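Local atomic coordinates of aminotransferase class-III (Ochrobactrum anthropi, PDB entry 5GHG), a protein that probably transfers amino groups between amines and keto compounds, as a class-III omega-transaminase that holds its cofactor here as pyridoxamine phosphate. Residues V348-A351 with R352-T356; I430-D433 with Q434-D437. The protein carries 1 engineered substitution. All coordinates share one frame; numbering follows the deposited sequence.

Contact 1: residues V348-A351 with R352-T356; sequences VANA and RDRGT
Asn-350 and Arg-354, one turn apart on helix 347-363, meet through their side chains as well as their backbones. The two cross at about a right angle, and the guanidinium of Arg-354 turns its edge to the amide, the two planes 49° apart. NH1 donates to Asn-350 OD1 at 3.0 Å in a fairly straight bond. The oxygen lies close to the guanidinium plane, whereas on the amide side the nitrogen stands well above the carbonyl plane and does not follow a lone pair. This approach depends on a folded arginine: bends at chi2 (66°) and chi3 (-85°) double the chain back, bringing CD to 3.3 Å from Asn-350 OD1, with Asp-353 CB 3.4 Å above one face of the guanidinium, off-centre toward its rim.

Each group has further partners. Arg-354 NE forms a salt bridge with Asp-433, while Asn-350 ND2 donates to Leu-429 O and probably also to Ile-431 O, so that the amide is gripped at both ends and its rotation is fixed. Beneath the side chains, Arg-354 N bonds to Asn-350 O at 2.8 Å, and Gly-355 N reaches Ala-351 O at 2.7 Å. Arg-352 behaves differently: its extended chain leads away from the preceding turn, and NH1 ends on the backbone oxygen of Gly-268. Ala-351, buried, packs against Leu-379 and Leu-429. The Asn-350 and Arg-354 pair is an i to i+4 side-chain bridge laid over regular alpha-helical bonding, here on the helix face turned to the segment that leads into helix 433-455.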
loop_
_atom_site.group_PDB
_atom_site.type_symbol
_atom_site.label_atom_id
_atom_site.label_comp_id
_atom_site.label_asym_id
_atom_site.label_seq_id
_atom_site.Cartn_x
_atom_site.Cartn_y
_atom_site.Cartn_z
ATOM N N VAL B 348 10.564 15.415 20.629
ATOM C CA VAL B 348 9.318 15.235 21.382
ATOM C C VAL B 348 9.121 16.415 22.344
ATOM O O VAL B 348 8.021 16.976 22.455
ATOM C CB VAL B 348 9.323 13.896 22.130
ATOM C CG1 VAL B 348 8.087 13.752 22.979
ATOM C CG2 VAL B 348 9.412 12.747 21.130
ATOM N N ALA B 349 10.188 16.807 23.037
ATOM C CA ALA B 349 10.092 17.940 23.955
ATOM C C ALA B 349 9.889 19.244 23.196
ATOM O O ALA B 349 9.111 20.109 23.622
ATOM C CB ALA B 349 11.335 18.010 24.843
ATOM N N ASN B 350 10.575 19.412 22.071
ATOM C CA ASN B 350 10.355 20.613 21.280
ATOM C C ASN B 350 8.907 20.727 20.834
ATOM O O ASN B 350 8.296 21.795 20.932
ATOM C CB ASN B 350 11.276 20.650 20.062
ATOM C CG ASN B 350 11.216 21.983 19.363
ATOM O OD1 ASN B 350 11.588 22.987 19.951
ATOM N ND2 ASN B 350 10.704 22.008 18.140
ATOM N N ALA B 351 8.331 19.622 20.332
ATOM C CA ALA B 351 6.951 19.672 19.875
ATOM C C ALA B 351 5.997 19.936 21.036
ATOM O O ALA B 351 5.000 20.652 20.891
ATOM C CB ALA B 351 6.582 18.381 19.144
ATOM N N ARG B 352 6.283 19.351 22.197
ATOM C CA ARG B 352 5.468 19.583 23.380
ATOM C C ARG B 352 5.450 21.071 23.755
ATOM O O ARG B 352 4.393 21.635 24.045
ATOM C CB ARG B 352 5.996 18.745 24.537
ATOM C CG ARG B 352 5.268 18.946 25.856
ATOM C CD ARG B 352 5.876 18.044 26.952
ATOM N NE ARG B 352 5.170 18.183 28.223
ATOM C CZ ARG B 352 4.264 17.321 28.704
ATOM N NH1 ARG B 352 3.934 16.225 28.025
ATOM N NH2 ARG B 352 3.687 17.551 29.879
ATOM N N ASP B 353 6.630 21.714 23.750
ATOM C CA ASP B 353 6.706 23.117 24.178
ATOM C C ASP B 353 6.210 24.078 23.099
ATOM O O ASP B 353 5.523 25.058 23.406
ATOM C CB ASP B 353 8.132 23.466 24.578
ATOM C CG ASP B 353 8.593 22.719 25.817
ATOM O OD1 ASP B 353 7.719 22.227 26.582
ATOM O OD2 ASP B 353 9.829 22.628 26.012
ATOM N N ARG B 354 6.558 23.836 21.833
ATOM C CA ARG B 354 5.921 24.595 20.763
ATOM C C ARG B 354 4.417 24.333 20.730
ATOM O O ARG B 354 3.635 25.237 20.410
ATOM C CB ARG B 354 6.549 24.261 19.406
ATOM C CG ARG B 354 7.751 25.141 18.995
ATOM C CD ARG B 354 8.967 24.953 19.903
ATOM N NE ARG B 354 8.899 25.786 21.096
ATOM C CZ ARG B 354 9.703 25.667 22.154
ATOM N NH1 ARG B 354 10.647 24.734 22.175
ATOM N NH2 ARG B 354 9.556 26.481 23.186
ATOM N N GLY B 355 4.002 23.109 21.054
ATOM C CA GLY B 355 2.577 22.799 21.081
ATOM C C GLY B 355 1.820 23.607 22.119
ATOM O O GLY B 355 0.769 24.179 21.844
ATOM N N THR B 356 2.345 23.653 23.341
ATOM C CA THR B 356 1.740 24.487 24.369
ATOM C C THR B 356 1.535 25.917 23.858
ATOM O O THR B 356 0.454 26.500 23.998
ATOM C CB THR B 356 2.612 24.496 25.626
ATOM O OG1 THR B 356 2.654 23.175 26.159
ATOM C CG2 THR B 356 2.039 25.456 26.663
#

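Contact 2: residues I430-D433 with Q434-D437; sequences IIND and QQVD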
loop_
_atom_site.group_PDB
_atom_site.type_symbol
_atom_site.label_atom_id
_atom_site.label_comp_id
_atom_site.label_asym_id
_atom_site.label_seq_id
_atom_site.Cartn_x
_atom_site.Cartn_y
_atom_site.Cartn_z
ATOM N N ILE B 430 10.093 20.165 14.238
ATOM C CA ILE B 430 11.225 21.073 14.313
ATOM C C ILE B 430 10.830 22.548 14.348
ATOM O O ILE B 430 11.718 23.418 14.405
ATOM C CB ILE B 430 12.184 20.875 13.118
ATOM C CG1 ILE B 430 11.452 21.107 11.791
ATOM C CG2 ILE B 430 12.894 19.492 13.167
ATOM C CD1 ILE B 430 12.403 21.393 10.622
ATOM N N ILE B 431 9.541 22.868 14.282
ATOM C CA ILE B 431 9.132 24.275 14.248
ATOM C C ILE B 431 9.579 24.984 15.537
ATOM O O ILE B 431 9.725 24.361 16.593
ATOM C CB ILE B 431 7.618 24.392 14.028
ATOM C CG1 ILE B 431 7.239 25.828 13.625
ATOM C CG2 ILE B 431 6.846 23.896 15.246
ATOM C CD1 ILE B 431 5.830 25.966 13.081
ATOM N N ASN B 432 9.817 26.290 15.444
ATOM C CA ASN B 432 10.157 27.080 16.632
ATOM C C ASN B 432 9.033 28.078 16.935
ATOM O O ASN B 432 8.078 28.222 16.168
ATOM C CB ASN B 432 11.515 27.781 16.467
ATOM C CG ASN B 432 11.531 28.823 15.365
ATOM O OD1 ASN B 432 10.582 29.566 15.196
ATOM N ND2 ASN B 432 12.634 28.885 14.614
ATOM N N ASP B 433 9.144 28.759 18.078
ATOM C CA ASP B 433 8.062 29.628 18.530
ATOM C C ASP B 433 7.832 30.795 17.570
ATOM O O ASP B 433 6.691 31.198 17.355
ATOM C CB ASP B 433 8.322 30.151 19.953
ATOM C CG ASP B 433 7.960 29.135 21.038
ATOM O OD1 ASP B 433 7.256 28.133 20.749
ATOM O OD2 ASP B 433 8.359 29.345 22.203
ATOM N N GLN B 434 8.899 31.361 17.000
ATOM C CA GLN B 434 8.717 32.461 16.058
ATOM C C GLN B 434 7.902 32.022 14.844
ATOM O O GLN B 434 7.103 32.791 14.309
ATOM C CB GLN B 434 10.078 33.014 15.587
ATOM C CG GLN B 434 11.076 33.298 16.702
ATOM C CD GLN B 434 11.992 32.100 17.011
ATOM O OE1 GLN B 434 11.654 31.229 17.847
ATOM N NE2 GLN B 434 13.178 32.057 16.350
ATOM N N GLN B 435 8.123 30.798 14.384
ATOM C CA GLN B 435 7.387 30.279 13.235
ATOM C C GLN B 435 5.942 29.954 13.607
ATOM O O GLN B 435 5.031 30.153 12.801
ATOM C CB GLN B 435 8.117 29.058 12.682
ATOM C CG GLN B 435 9.434 29.403 12.016
ATOM C CD GLN B 435 10.333 28.193 11.754
ATOM O OE1 GLN B 435 10.358 27.239 12.530
ATOM N NE2 GLN B 435 11.074 28.233 10.652
ATOM N N VAL B 436 5.721 29.438 14.820
ATOM C CA VAL B 436 4.360 29.242 15.289
ATOM C C VAL B 436 3.620 30.574 15.320
ATOM O O VAL B 436 2.451 30.663 14.931
ATOM C CB VAL B 436 4.357 28.591 16.689
ATOM C CG1 VAL B 436 2.968 28.697 17.315
ATOM C CG2 VAL B 436 4.812 27.138 16.601
ATOM N N ASP B 437 4.304 31.622 15.798
ATOM C CA ASP B 437 3.713 32.947 15.854
ATOM C C ASP B 437 3.339 33.447 14.461
ATOM O O ASP B 437 2.245 33.985 14.256
ATOM C CB ASP B 437 4.693 33.915 16.527
ATOM C CG ASP B 437 4.168 35.331 16.569
ATOM O OD1 ASP B 437 3.017 35.516 17.008
ATOM O OD2 ASP B 437 4.898 36.244 16.150
HETATM O O HOH W 1 12.231 25.402 12.529
#
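A capping box opens helix 433-455, with Asn-432 at the N-cap and Gln-435 three residues on. Asn-432 OD1 accepts from Gln-435 N at 2.9 Å, the nitrogen lying nearly on the extension of the side-chain C=O. In return Gln-435 OE1 takes the backbone N-H of Asn-432 at 3.1 Å, this time in the carbonyl plane. The asparagine can fold over the first turn because its CG sits between the backbone N and the carbonyl carbon (chi1 65°).

Its amide lies nearly flat against both glutamine amides, stacked on that of Gln-434 with the planes 10° apart and, less evenly, on that of Gln-435. The bend of Gln-434 at chi2 (91°) brings its amide back to the cap. Gln-435 OE1 is gripped twice, since a water donates to it at 2.6 Å and also to Ile-430 O, while NE2 bonds to Tyr-41. With an alanine here instead of Asn-432, Gln-435 N is likely to lose its capping acceptor, and the Gln-434 amide, with nothing to stack on, would probably be freer to turn.

On the apolar side Ile-431 runs past Gln-435 in the opposite direction, CG1 lying 3.5 Å from Gln-435 CB, and its CD1 touches Val-436 CG2 at 3.8 Å. Val-436 in turn packs on Tyr-357 and Met-358 of helix 347-363. Val-436 N bonds to Asn-432 O, and Asp-437 N to Asp-433 O, which begins the regular i to i+4 backbone bonding of the helix. The carboxylate of Asp-437 pairs with Arg-361. A capping box with a hydrophobic staple between N' (Ile-431) and N4 (Val-436) is characteristic of a capped alpha-helix N-terminus.

Both contacts are local and only partly buried, their centres about 10 Å apart, and neither is touched by the other subunit. Contact 1 lies within helix 347-363, where a side-chain bridge supplements continuous helical bonding; contact 2 marks the change from loop to helix 433-455, so its side chains supply acceptors at a helix start. The two join directly, and the salt bridge of Arg-354 is the charged tie between them. Charge therefore links the two helices, while uncharged amides form the cap. Ala-351 and Gly-355 are buried in contact 1, Ile-431 and Val-436 in contact 2.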